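Local structure of MmoQ Response regulator (Methylococcus capsulatus, 3LJX) at residues V197-S205 with T216-A224; Q206-G214 with L246-C254. The protein is a response regulator whose full-length form probably makes cyclic di-GMP from GTP, the crystallised piece being its helical HDOD portion. All coordinates share one frame; numbering follows the deposited sequence.

Contact 1 (V197-S205 with T216-A224); sequences VFIDALQLS and TGRFARQLA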
ATOM      1  N   VAL A 197       1.343 -13.551   8.182  1.00 22.61           N
ATOM      2  CA  VAL A 197       0.064 -13.965   7.561  1.00 29.33           C
ATOM      3  C   VAL A 197      -0.429 -12.952   6.554  1.00 29.57           C
ATOM      4  O   VAL A 197      -0.970 -13.328   5.519  1.00 32.84           O
ATOM      5  CB  VAL A 197      -1.131 -14.213   8.532  1.00 30.36           C
ATOM      6  CG1 VAL A 197      -1.145 -15.640   9.019  1.00 30.82           C
ATOM      7  CG2 VAL A 197      -1.193 -13.161   9.656  1.00 26.53           C
ATOM      8  N   PHE A 198      -0.269 -11.669   6.865  1.00 27.84           N
ATOM      9  CA  PHE A 198      -0.698 -10.627   5.933  1.00 27.67           C
ATOM     10  C   PHE A 198       0.119 -10.648   4.645  1.00 23.81           C
ATOM     11  O   PHE A 198      -0.444 -10.561   3.555  1.00 25.28           O
ATOM     12  CB  PHE A 198      -0.686  -9.246   6.590  1.00 32.88           C
ATOM     13  CG  PHE A 198      -1.826  -9.026   7.535  1.00 44.46           C
ATOM     14  CD1 PHE A 198      -1.953  -9.796   8.674  1.00 53.97           C
ATOM     15  CD2 PHE A 198      -2.769  -8.045   7.290  1.00 51.29           C
ATOM     16  CE1 PHE A 198      -3.013  -9.598   9.550  1.00 57.57           C
ATOM     17  CE2 PHE A 198      -3.830  -7.842   8.170  1.00 54.65           C
ATOM     18  CZ  PHE A 198      -3.950  -8.619   9.292  1.00 54.54           C
ATOM     19  N   ILE A 199       1.439 -10.784   4.769  1.00 21.31           N
ATOM     20  CA  ILE A 199       2.295 -10.883   3.589  1.00 21.22           C
ATOM     21  C   ILE A 199       1.941 -12.137   2.768  1.00 25.54           C
ATOM     22  O   ILE A 199       1.892 -12.089   1.526  1.00 26.63           O
ATOM     23  CB  ILE A 199       3.803 -10.875   3.957  1.00 40.67           C
ATOM     24  CG1 ILE A 199       4.263  -9.467   4.341  1.00 40.22           C
ATOM     25  CG2 ILE A 199       4.636 -11.316   2.785  1.00 42.48           C
ATOM     26  CD1 ILE A 199       4.024  -9.119   5.781  1.00 43.84           C
ATOM     27  N   ASP A 200       1.670 -13.251   3.448  1.00 16.21           N
ATOM     28  CA  ASP A 200       1.286 -14.466   2.731  1.00 21.42           C
ATOM     29  C   ASP A 200      -0.047 -14.276   2.016  1.00 22.83           C
ATOM     30  O   ASP A 200      -0.232 -14.747   0.893  1.00 25.69           O
ATOM     31  CB  ASP A 200       1.199 -15.680   3.663  1.00 26.07           C
ATOM     32  CG  ASP A 200       2.572 -16.152   4.156  1.00 33.78           C
ATOM     33  OD1 ASP A 200       3.608 -15.663   3.654  1.00 36.66           O
ATOM     34  OD2 ASP A 200       2.613 -17.020   5.054  1.00 34.82           O
ATOM     35  N   ALA A 201      -0.983 -13.591   2.659  1.00 21.05           N
ATOM     36  CA  ALA A 201      -2.292 -13.416   2.044  1.00 24.49           C
ATOM     37  C   ALA A 201      -2.111 -12.571   0.781  1.00 27.80           C
ATOM     38  O   ALA A 201      -2.697 -12.855  -0.266  1.00 28.61           O
ATOM     39  CB  ALA A 201      -3.250 -12.768   3.014  1.00 21.46           C
ATOM     40  N   LEU A 202      -1.251 -11.561   0.880  1.00 24.45           N
ATOM     41  CA  LEU A 202      -0.938 -10.689  -0.246  1.00 23.48           C
ATOM     42  C   LEU A 202      -0.301 -11.461  -1.394  1.00 26.21           C
ATOM     43  O   LEU A 202      -0.712 -11.331  -2.556  1.00 26.22           O
ATOM     44  CB  LEU A 202       0.016  -9.585   0.197  1.00 19.13           C
ATOM     45  CG  LEU A 202       0.513  -8.668  -0.916  1.00 25.27           C
ATOM     46  CD1 LEU A 202      -0.673  -7.962  -1.582  1.00 25.95           C
ATOM     47  CD2 LEU A 202       1.536  -7.644  -0.372  1.00 24.66           C
ATOM     48  N   GLN A 203       0.703 -12.269  -1.075  1.00 17.76           N
ATOM     49  CA  GLN A 203       1.349 -13.072  -2.108  1.00 22.64           C
ATOM     50  C   GLN A 203       0.369 -14.048  -2.757  1.00 26.92           C
ATOM     51  O   GLN A 203       0.334 -14.174  -3.979  1.00 29.86           O
ATOM     52  CB  GLN A 203       2.551 -13.830  -1.550  1.00 26.11           C
ATOM     53  CG  GLN A 203       3.435 -14.390  -2.652  1.00 35.65           C
ATOM     54  CD  GLN A 203       4.741 -14.957  -2.140  1.00 40.57           C
ATOM     55  OE1 GLN A 203       4.923 -15.149  -0.937  1.00 43.36           O
ATOM     56  NE2 GLN A 203       5.659 -15.231  -3.056  1.00 40.08           N
ATOM     57  N   LEU A 204      -0.417 -14.737  -1.932  1.00 23.66           N
ATOM     58  CA  LEU A 204      -1.468 -15.621  -2.424  1.00 27.57           C
ATOM     59  C   LEU A 204      -2.412 -14.884  -3.383  1.00 29.88           C
ATOM     60  O   LEU A 204      -2.796 -15.418  -4.430  1.00 24.97           O
ATOM     61  CB  LEU A 204      -2.280 -16.166  -1.252  1.00 29.41           C
ATOM     62  CG  LEU A 204      -2.425 -17.670  -1.104  1.00 45.22           C
ATOM     63  CD1 LEU A 204      -1.087 -18.348  -1.310  1.00 47.81           C
ATOM     64  CD2 LEU A 204      -2.991 -18.001   0.274  1.00 50.25           C
ATOM     65  N   SER A 205      -2.790 -13.656  -3.026  1.00 23.27           N
ATOM     66  CA  SER A 205      -3.788 -12.935  -3.807  1.00 26.70           C
ATOM     67  C   SER A 205      -3.297 -12.677  -5.222  1.00 30.66           C
ATOM     68  O   SER A 205      -4.081 -12.294  -6.085  1.00 30.26           O
ATOM     69  CB  SER A 205      -4.103 -11.591  -3.171  1.00 22.31           C
ATOM     70  OG  SER A 205      -3.035 -10.687  -3.416  1.00 23.47           O
ATOM     71  N   THR A 216      -6.502 -17.272   5.540  1.00 22.89           N
ATOM     72  CA  THR A 216      -5.478 -16.730   4.654  1.00 29.19           C
ATOM     73  C   THR A 216      -5.962 -16.741   3.207  1.00 30.05           C
ATOM     74  O   THR A 216      -5.772 -15.764   2.478  1.00 27.34           O
ATOM     75  CB  THR A 216      -4.152 -17.499   4.753  1.00 32.42           C
ATOM     76  OG1 THR A 216      -3.745 -17.574   6.127  1.00 37.45           O
ATOM     77  CG2 THR A 216      -3.088 -16.773   3.975  1.00 27.88           C
ATOM     78  N   GLY A 217      -6.604 -17.841   2.811  1.00 25.98           N
ATOM     79  CA  GLY A 217      -7.157 -17.978   1.475  1.00 24.72           C
ATOM     80  C   GLY A 217      -8.287 -16.991   1.250  1.00 26.52           C
ATOM     81  O   GLY A 217      -8.400 -16.385   0.181  1.00 24.14           O
ATOM     82  N   ARG A 218      -9.119 -16.799   2.270  1.00 26.41           N
ATOM     83  CA  ARG A 218     -10.275 -15.923   2.114  1.00 27.32           C
ATOM     84  C   ARG A 218      -9.830 -14.468   2.011  1.00 28.57           C
ATOM     85  O   ARG A 218     -10.325 -13.703   1.169  1.00 26.57           O
ATOM     86  CB  ARG A 218     -11.270 -16.108   3.254  1.00 26.30           C
ATOM     87  CG  ARG A 218     -12.605 -15.433   3.005  1.00 35.90           C
ATOM     88  CD  ARG A 218     -13.523 -15.624   4.189  1.00 49.83           C
ATOM     89  NE  ARG A 218     -14.521 -16.642   3.920  1.00 66.62           N
ATOM     90  CZ  ARG A 218     -15.794 -16.368   3.662  1.00 82.44           C
ATOM     91  NH1 ARG A 218     -16.210 -15.105   3.662  1.00 85.75           N
ATOM     92  NH2 ARG A 218     -16.651 -17.352   3.414  1.00 88.37           N
ATOM     93  N   PHE A 219      -8.874 -14.088   2.845  1.00 22.96           N
ATOM     94  CA  PHE A 219      -8.349 -12.735   2.786  1.00 24.93           C
ATOM     95  C   PHE A 219      -7.642 -12.533   1.439  1.00 23.79           C
ATOM     96  O   PHE A 219      -7.801 -11.490   0.803  1.00 21.24           O
ATOM     97  CB  PHE A 219      -7.414 -12.479   3.973  1.00 27.39           C
ATOM     98  CG  PHE A 219      -6.952 -11.056   4.100  1.00 26.04           C
ATOM     99  CD1 PHE A 219      -7.780 -10.007   3.756  1.00 24.78           C
ATOM    100  CD2 PHE A 219      -5.688 -10.771   4.601  1.00 30.05           C
ATOM    101  CE1 PHE A 219      -7.348  -8.689   3.879  1.00 25.90           C
ATOM    102  CE2 PHE A 219      -5.250  -9.459   4.733  1.00 31.36           C
ATOM    103  CZ  PHE A 219      -6.088  -8.414   4.372  1.00 30.05           C
ATOM    104  N   ALA A 220      -6.893 -13.539   0.987  1.00 18.64           N
ATOM    105  CA  ALA A 220      -6.246 -13.450  -0.319  1.00 23.13           C
ATOM    106  C   ALA A 220      -7.279 -13.186  -1.429  1.00 23.82           C
ATOM    107  O   ALA A 220      -7.077 -12.328  -2.293  1.00 23.42           O
ATOM    108  CB  ALA A 220      -5.426 -14.721  -0.621  1.00 19.36           C
ATOM    109  N   ARG A 221      -8.386 -13.918  -1.410  1.00 18.20           N
ATOM    110  CA  ARG A 221      -9.418 -13.714  -2.427  1.00 19.93           C
ATOM    111  C   ARG A 221     -10.016 -12.307  -2.308  1.00 25.36           C
ATOM    112  O   ARG A 221     -10.381 -11.696  -3.314  1.00 27.52           O
ATOM    113  CB  ARG A 221     -10.505 -14.785  -2.344  1.00 19.48           C
ATOM    114  CG  ARG A 221     -10.081 -16.133  -2.949  1.00 23.63           C
ATOM    115  CD  ARG A 221     -11.203 -17.187  -2.916  1.00 24.08           C
ATOM    116  NE  ARG A 221     -11.365 -17.752  -1.578  1.00 27.21           N
ATOM    117  CZ  ARG A 221     -10.589 -18.712  -1.085  1.00 27.49           C
ATOM    118  NH1 ARG A 221      -9.598 -19.218  -1.821  1.00 21.66           N
ATOM    119  NH2 ARG A 221     -10.788 -19.164   0.146  1.00 28.66           N
ATOM    120  N   GLN A 222     -10.072 -11.770  -1.092  1.00 24.31           N
ATOM    121  CA  GLN A 222     -10.581 -10.410  -0.901  1.00 24.56           C
ATOM    122  C   GLN A 222      -9.629  -9.370  -1.462  1.00 23.78           C
ATOM    123  O   GLN A 222     -10.058  -8.362  -2.051  1.00 29.72           O
ATOM    124  CB  GLN A 222     -10.851 -10.129   0.566  1.00 24.31           C
ATOM    125  CG  GLN A 222     -12.021 -10.937   1.165  1.00 21.48           C
ATOM    126  CD  GLN A 222     -12.066 -10.806   2.689  1.00 22.39           C
ATOM    127  OE1 GLN A 222     -11.016 -10.721   3.350  1.00 21.21           O
ATOM    128  NE2 GLN A 222     -13.277 -10.789   3.250  1.00 20.47           N
ATOM    129  N   LEU A 223      -8.339  -9.629  -1.289  1.00 20.38           N
ATOM    130  CA  LEU A 223      -7.295  -8.769  -1.834  1.00 26.43           C
ATOM    131  C   LEU A 223      -7.329  -8.811  -3.353  1.00 26.88           C
ATOM    132  O   LEU A 223      -7.304  -7.767  -4.007  1.00 22.00           O
ATOM    133  CB  LEU A 223      -5.923  -9.225  -1.344  1.00 28.16           C
ATOM    134  CG  LEU A 223      -5.531  -8.710   0.039  1.00 31.82           C
ATOM    135  CD1 LEU A 223      -4.702  -9.755   0.821  1.00 26.61           C
ATOM    136  CD2 LEU A 223      -4.785  -7.382  -0.124  1.00 29.41           C
ATOM    137  N   ALA A 224      -7.401 -10.024  -3.905  1.00 23.36           N
ATOM    138  CA  ALA A 224      -7.418 -10.209  -5.353  1.00 29.43           C
ATOM    139  C   ALA A 224      -8.616  -9.468  -5.938  1.00 28.81           C
ATOM    140  O   ALA A 224      -8.508  -8.821  -6.977  1.00 28.20           O
ATOM    141  CB  ALA A 224      -7.463 -11.721  -5.726  1.00 20.55           C
TER
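The methyl of A201 enters a hollow on helix 214-233 bounded by T216, F219, A220 and L223, with its CB 3.5 Å from CD2 of F219. The exchange runs both ways, since T216 is itself a knob set among V197, D200, A201 and L204. Its CG2 enters this hollow, meeting CD2 of L204 at 3.9 Å. Next along, A220 lays its CB against the CB of L204 (3.5 Å) and beside the carbonyl oxygen of A201, to which its CA also makes a CA-H...O contact. The segment axes come within 7.8 Å and cross at -54°. Near the end of helix 196-204, S205 packs tightly, its CB 3.5 Å from CB of L223, while its hydroxyl turns back to hydrogen-bond O of L202 (2.6 Å). A chi1 of 75° folds OG back over its own main chain, facing that oxygen. At the other flank F219 sends its edge toward the face of F198 in an offset edge-to-face pair, centroids 5.6 Å apart and planes at 73°, and CD1 of L223 lies over the F219 ring. Around this core, I199 and L202 pack on helix 181-191, L223 reaches helix 106-125, and R221 and Q222 touch helix 245-254.

Contact 2 (Q206-G214 with L246-C254); sequences QQDEIRDEG and LLRAEARRC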
ATOM      1  N   GLN A 206      -2.001 -12.867  -5.452  1.00 27.69           N
ATOM      2  CA  GLN A 206      -1.416 -12.577  -6.758  1.00 32.24           C
ATOM      3  C   GLN A 206      -1.378 -13.767  -7.742  1.00 30.72           C
ATOM      4  O   GLN A 206      -1.044 -13.591  -8.906  1.00 36.10           O
ATOM      5  CB  GLN A 206      -0.033 -11.938  -6.580  1.00 31.02           C
ATOM      6  CG  GLN A 206      -0.112 -10.590  -5.863  1.00 34.92           C
ATOM      7  CD  GLN A 206       1.236 -10.067  -5.373  1.00 35.84           C
ATOM      8  OE1 GLN A 206       1.395  -8.869  -5.153  1.00 33.99           O
ATOM      9  NE2 GLN A 206       2.204 -10.964  -5.195  1.00 34.44           N
ATOM     10  N   GLN A 207      -1.726 -14.962  -7.275  1.00 22.50           N
ATOM     11  CA  GLN A 207      -1.805 -16.127  -8.142  1.00 29.80           C
ATOM     12  C   GLN A 207      -2.954 -15.978  -9.122  1.00 35.17           C
ATOM     13  O   GLN A 207      -3.922 -15.257  -8.864  1.00 34.85           O
ATOM     14  CB  GLN A 207      -2.069 -17.402  -7.345  1.00 30.77           C
ATOM     15  CG  GLN A 207      -1.140 -17.670  -6.197  1.00 34.04           C
ATOM     16  CD  GLN A 207      -1.703 -18.772  -5.328  1.00 48.87           C
ATOM     17  OE1 GLN A 207      -2.354 -18.508  -4.310  1.00 57.96           O
ATOM     18  NE2 GLN A 207      -1.501 -20.017  -5.748  1.00 48.08           N
ATOM     19  N   ASP A 208      -2.857 -16.701 -10.229  1.00 37.27           N
ATOM     20  CA  ASP A 208      -3.910 -16.712 -11.232  1.00 45.70           C
ATOM     21  C   ASP A 208      -5.208 -17.227 -10.624  1.00 44.47           C
ATOM     22  O   ASP A 208      -6.297 -16.750 -10.947  1.00 47.46           O
ATOM     23  CB  ASP A 208      -3.494 -17.591 -12.413  1.00 55.60           C
ATOM     24  CG  ASP A 208      -2.192 -17.125 -13.055  1.00 64.33           C
ATOM     25  OD1 ASP A 208      -2.249 -16.226 -13.921  1.00 61.07           O
ATOM     26  OD2 ASP A 208      -1.114 -17.648 -12.681  1.00 71.02           O
ATOM     27  N   GLU A 209      -5.077 -18.184  -9.717  1.00 39.51           N
ATOM     28  CA  GLU A 209      -6.224 -18.877  -9.157  1.00 35.90           C
ATOM     29  C   GLU A 209      -5.941 -19.164  -7.684  1.00 34.65           C
ATOM     30  O   GLU A 209      -4.860 -19.656  -7.335  1.00 31.85           O
ATOM     31  CB  GLU A 209      -6.452 -20.163  -9.955  1.00 34.17           C
ATOM     32  CG  GLU A 209      -7.395 -21.173  -9.344  1.00 44.48           C
ATOM     33  CD  GLU A 209      -7.637 -22.367 -10.274  1.00 49.76           C
ATOM     34  OE1 GLU A 209      -7.035 -22.392 -11.369  1.00 52.13           O
ATOM     35  OE2 GLU A 209      -8.426 -23.274  -9.920  1.00 46.94           O
ATOM     36  N   ILE A 210      -6.900 -18.842  -6.819  1.00 32.15           N
ATOM     37  CA  ILE A 210      -6.682 -18.959  -5.375  1.00 31.56           C
ATOM     38  C   ILE A 210      -7.594 -20.008  -4.760  1.00 33.30           C
ATOM     39  O   ILE A 210      -8.727 -19.704  -4.386  1.00 30.56           O
ATOM     40  CB  ILE A 210      -6.928 -17.622  -4.666  1.00 31.06           C
ATOM     41  CG1 ILE A 210      -6.114 -16.511  -5.336  1.00 31.85           C
ATOM     42  CG2 ILE A 210      -6.582 -17.726  -3.180  1.00 28.95           C
ATOM     43  CD1 ILE A 210      -6.726 -15.143  -5.180  1.00 28.01           C
ATOM     44  N   ARG A 211      -7.093 -21.239  -4.652  1.00 30.86           N
ATOM     45  CA  ARG A 211      -7.897 -22.363  -4.195  1.00 29.94           C
ATOM     46  C   ARG A 211      -7.824 -22.533  -2.685  1.00 34.41           C
ATOM     47  O   ARG A 211      -8.726 -23.110  -2.060  1.00 38.01           O
ATOM     48  CB  ARG A 211      -7.394 -23.638  -4.848  1.00 31.06           C
ATOM     49  CG  ARG A 211      -7.371 -23.594  -6.352  1.00 34.38           C
ATOM     50  CD  ARG A 211      -6.951 -24.937  -6.901  1.00 39.47           C
ATOM     51  NE  ARG A 211      -6.651 -24.860  -8.324  1.00 49.44           N
ATOM     52  CZ  ARG A 211      -6.039 -25.823  -9.004  1.00 57.03           C
ATOM     53  NH1 ARG A 211      -5.658 -26.930  -8.379  1.00 63.76           N
ATOM     54  NH2 ARG A 211      -5.807 -25.683 -10.304  1.00 53.96           N
ATOM     55  N   ASP A 212      -6.735 -22.031  -2.114  1.00 33.48           N
ATOM     56  CA  ASP A 212      -6.411 -22.197  -0.698  1.00 33.54           C
ATOM     57  C   ASP A 212      -7.580 -21.980   0.244  1.00 35.53           C
ATOM     58  O   ASP A 212      -8.356 -21.031   0.103  1.00 36.08           O
ATOM     59  CB  ASP A 212      -5.286 -21.242  -0.317  1.00 35.71           C
ATOM     60  CG  ASP A 212      -4.108 -21.331  -1.263  1.00 44.78           C
ATOM     61  OD1 ASP A 212      -4.296 -21.078  -2.475  1.00 48.78           O
ATOM     62  OD2 ASP A 212      -2.993 -21.653  -0.791  1.00 50.50           O
ATOM     63  N   GLU A 213      -7.693 -22.862   1.223  1.00 39.30           N
ATOM     64  CA  GLU A 213      -8.718 -22.707   2.240  1.00 45.05           C
ATOM     65  C   GLU A 213      -8.211 -21.860   3.405  1.00 38.70           C
ATOM     66  O   GLU A 213      -7.093 -21.337   3.367  1.00 44.94           O
ATOM     67  CB  GLU A 213      -9.205 -24.072   2.708  1.00 56.38           C
ATOM     68  CG  GLU A 213     -10.304 -24.631   1.827  1.00 69.41           C
ATOM     69  CD  GLU A 213     -10.149 -26.113   1.573  1.00 78.48           C
ATOM     70  OE1 GLU A 213     -10.346 -26.535   0.411  1.00 80.36           O
ATOM     71  OE2 GLU A 213      -9.829 -26.851   2.534  1.00 80.33           O
ATOM     72  N   GLY A 214      -9.052 -21.691   4.416  1.00 31.48           N
ATOM     73  CA  GLY A 214      -8.678 -20.947   5.602  1.00 29.47           C
ATOM     74  C   GLY A 214      -8.774 -19.443   5.446  1.00 30.30           C
ATOM     75  O   GLY A 214      -9.006 -18.923   4.344  1.00 27.60           O
ATOM     76  N   LEU A 246     -13.873 -16.599 -13.116  1.00 35.18           N
ATOM     77  CA  LEU A 246     -13.063 -17.015 -11.975  1.00 31.05           C
ATOM     78  C   LEU A 246     -13.181 -16.012 -10.834  1.00 31.67           C
ATOM     79  O   LEU A 246     -13.489 -16.382  -9.693  1.00 31.49           O
ATOM     80  CB  LEU A 246     -11.595 -17.155 -12.365  1.00 33.44           C
ATOM     81  CG  LEU A 246     -10.779 -18.237 -11.641  1.00 33.69           C
ATOM     82  CD1 LEU A 246      -9.331 -17.829 -11.571  1.00 24.90           C
ATOM     83  CD2 LEU A 246     -11.310 -18.610 -10.243  1.00 28.03           C
ATOM     84  N   LEU A 247     -12.930 -14.739 -11.130  1.00 30.88           N
ATOM     85  CA  LEU A 247     -13.000 -13.716 -10.088  1.00 30.37           C
ATOM     86  C   LEU A 247     -14.412 -13.648  -9.490  1.00 28.65           C
ATOM     87  O   LEU A 247     -14.562 -13.520  -8.277  1.00 23.36           O
ATOM     88  CB  LEU A 247     -12.568 -12.343 -10.609  1.00 28.04           C
ATOM     89  CG  LEU A 247     -11.115 -11.935 -10.394  1.00 33.55           C
ATOM     90  CD1 LEU A 247     -10.773 -12.002  -8.911  1.00 34.61           C
ATOM     91  CD2 LEU A 247     -10.168 -12.793 -11.207  1.00 33.44           C
ATOM     92  N   ARG A 248     -15.443 -13.752 -10.330  1.00 23.12           N
ATOM     93  CA  ARG A 248     -16.806 -13.701  -9.803  1.00 27.59           C
ATOM     94  C   ARG A 248     -17.029 -14.885  -8.891  1.00 27.83           C
ATOM     95  O   ARG A 248     -17.669 -14.757  -7.854  1.00 26.47           O
ATOM     96  CB  ARG A 248     -17.866 -13.674 -10.910  1.00 31.48           C
ATOM     97  CG  ARG A 248     -17.924 -12.372 -11.695  1.00 41.15           C
ATOM     98  CD  ARG A 248     -19.172 -12.311 -12.588  1.00 53.01           C
ATOM     99  NE  ARG A 248     -19.206 -13.382 -13.592  1.00 62.72           N
ATOM    100  CZ  ARG A 248     -20.152 -14.322 -13.678  1.00 66.32           C
ATOM    101  NH1 ARG A 248     -21.166 -14.342 -12.818  1.00 71.31           N
ATOM    102  NH2 ARG A 248     -20.085 -15.249 -14.632  1.00 61.08           N
ATOM    103  N   ALA A 249     -16.487 -16.041  -9.270  1.00 26.78           N
ATOM    104  CA  ALA A 249     -16.645 -17.232  -8.442  1.00 27.25           C
ATOM    105  C   ALA A 249     -15.906 -17.057  -7.112  1.00 27.93           C
ATOM    106  O   ALA A 249     -16.389 -17.480  -6.050  1.00 19.81           O
ATOM    107  CB  ALA A 249     -16.170 -18.494  -9.189  1.00 23.41           C
ATOM    108  N   GLU A 250     -14.742 -16.420  -7.165  1.00 22.69           N
ATOM    109  CA  GLU A 250     -13.980 -16.182  -5.946  1.00 24.60           C
ATOM    110  C   GLU A 250     -14.704 -15.122  -5.108  1.00 27.84           C
ATOM    111  O   GLU A 250     -14.818 -15.252  -3.892  1.00 29.83           O
ATOM    112  CB  GLU A 250     -12.526 -15.789  -6.273  1.00 23.68           C
ATOM    113  CG  GLU A 250     -11.715 -16.942  -6.902  1.00 26.99           C
ATOM    114  CD  GLU A 250     -10.313 -16.536  -7.342  1.00 33.03           C
ATOM    115  OE1 GLU A 250     -10.047 -15.329  -7.523  1.00 35.75           O
ATOM    116  OE2 GLU A 250      -9.466 -17.431  -7.513  1.00 32.28           O
ATOM    117  N   ALA A 251     -15.219 -14.092  -5.777  1.00 24.40           N
ATOM    118  CA  ALA A 251     -16.078 -13.103  -5.134  1.00 25.89           C
ATOM    119  C   ALA A 251     -17.220 -13.785  -4.395  1.00 34.40           C
ATOM    120  O   ALA A 251     -17.422 -13.549  -3.204  1.00 39.09           O
ATOM    121  CB  ALA A 251     -16.628 -12.123  -6.164  1.00 22.82           C
ATOM    122  N   ARG A 252     -17.967 -14.638  -5.095  1.00 34.81           N
ATOM    123  CA  ARG A 252     -19.074 -15.345  -4.458  1.00 39.42           C
ATOM    124  C   ARG A 252     -18.564 -16.132  -3.253  1.00 37.33           C
ATOM    125  O   ARG A 252     -19.243 -16.239  -2.239  1.00 33.84           O
ATOM    126  CB  ARG A 252     -19.787 -16.299  -5.437  1.00 41.89           C
ATOM    127  CG  ARG A 252     -20.225 -15.669  -6.752  1.00 52.77           C
ATOM    128  CD  ARG A 252     -21.642 -15.089  -6.722  1.00 62.81           C
ATOM    129  NE  ARG A 252     -22.061 -14.656  -8.059  1.00 73.81           N
ATOM    130  CZ  ARG A 252     -22.929 -15.310  -8.838  1.00 81.43           C
ATOM    131  NH1 ARG A 252     -23.509 -16.435  -8.417  1.00 80.31           N
ATOM    132  NH2 ARG A 252     -23.228 -14.827 -10.041  1.00 82.54           N
ATOM    133  N   ARG A 253     -17.363 -16.684  -3.363  1.00 43.68           N
ATOM    134  CA  ARG A 253     -16.845 -17.566  -2.317  1.00 43.70           C
ATOM    135  C   ARG A 253     -16.465 -16.824  -1.014  1.00 47.58           C
ATOM    136  O   ARG A 253     -16.545 -17.413   0.075  1.00 45.86           O
ATOM    137  CB  ARG A 253     -15.706 -18.445  -2.860  1.00 35.01           C
ATOM    138  CG  ARG A 253     -15.295 -19.578  -1.956  1.00 30.93           C
ATOM    139  CD  ARG A 253     -14.117 -20.307  -2.547  1.00 32.57           C
ATOM    140  NE  ARG A 253     -13.405 -21.116  -1.564  1.00 36.42           N
ATOM    141  CZ  ARG A 253     -12.232 -21.693  -1.805  1.00 42.91           C
ATOM    142  NH1 ARG A 253     -11.649 -21.537  -2.992  1.00 41.62           N
ATOM    143  NH2 ARG A 253     -11.636 -22.418  -0.867  1.00 46.10           N
ATOM    144  N   CYS A 254     -16.076 -15.546  -1.113  1.00 50.60           N
ATOM    145  CA  CYS A 254     -15.993 -14.696   0.088  1.00 57.39           C
ATOM    146  C   CYS A 254     -17.379 -14.213   0.524  1.00 64.96           C
ATOM    147  O   CYS A 254     -17.548 -13.765   1.661  1.00 70.84           O
ATOM    148  CB  CYS A 254     -15.125 -13.440  -0.083  1.00 56.21           C
ATOM    149  SG  CYS A 254     -13.969 -13.314  -1.437  1.00 47.56           S
TER
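E250 accepts a hydrogen bond from the backbone N of I210 at its OE2 (3.0 Å), a nearly straight bond with an N-H...O angle of 164° that meets the oxygen almost along its C-O axis. The second grip is on the carbonyl oxygen of R211, which receives NH2 of R253 at 3.2 Å and, more weakly, NH1 of R253 at 3.4 Å. That oxygen lies at the edge of the guanidinium, near its plane, whereas NH2 stands above the carbonyl plane. An extended chain, with CG anti to the backbone N (chi1 -168°), carries the R253 group across to the loop. E213 passes its CG by NH2 of R253 at 3.7 Å; its carboxylate stays beyond salt-bridge distance, though the opposite charges may still attract. Within the loop, NE of R211 forms a salt bridge with OE2 of E209, its hydrogen bond weak. Farther out is van der Waals packing: CD1 of L246 sits 3.3 Å from O of D208 and also touches CB of E209; I210 crosses the E250 side chain at about a right angle and packs on A224 of helix 214-233. The arrangement exemplifies an irregular interhelical loop tied down through its main chain, one N-H and one C=O being held by side chains three residues apart on a helix.

Overall arrangement
Contacts 1 and 2 alternate along the chain: the loop 206-214 leaves the first helix of contact 1 and leads into the second, whose continuation precedes helix 245-254. Their centres lie about 10 Å apart, on the same side of the chain's centre, contact 1 about 14 Å and contact 2 about 21 Å from it. R221 joins them directly. Its side chain sets out away from helix 196-204 and brings NH1 to O of I210 (2.8 Å) and to O of D212 (2.9 Å), probable hydrogen bonds that add to the loop's anchorage by E250 and R253. Helix 214-233 is thus shared: one face packs on helix 196-204, R221 holds the loop and R218 NH1 weakly hydrogen-bonds O of C254.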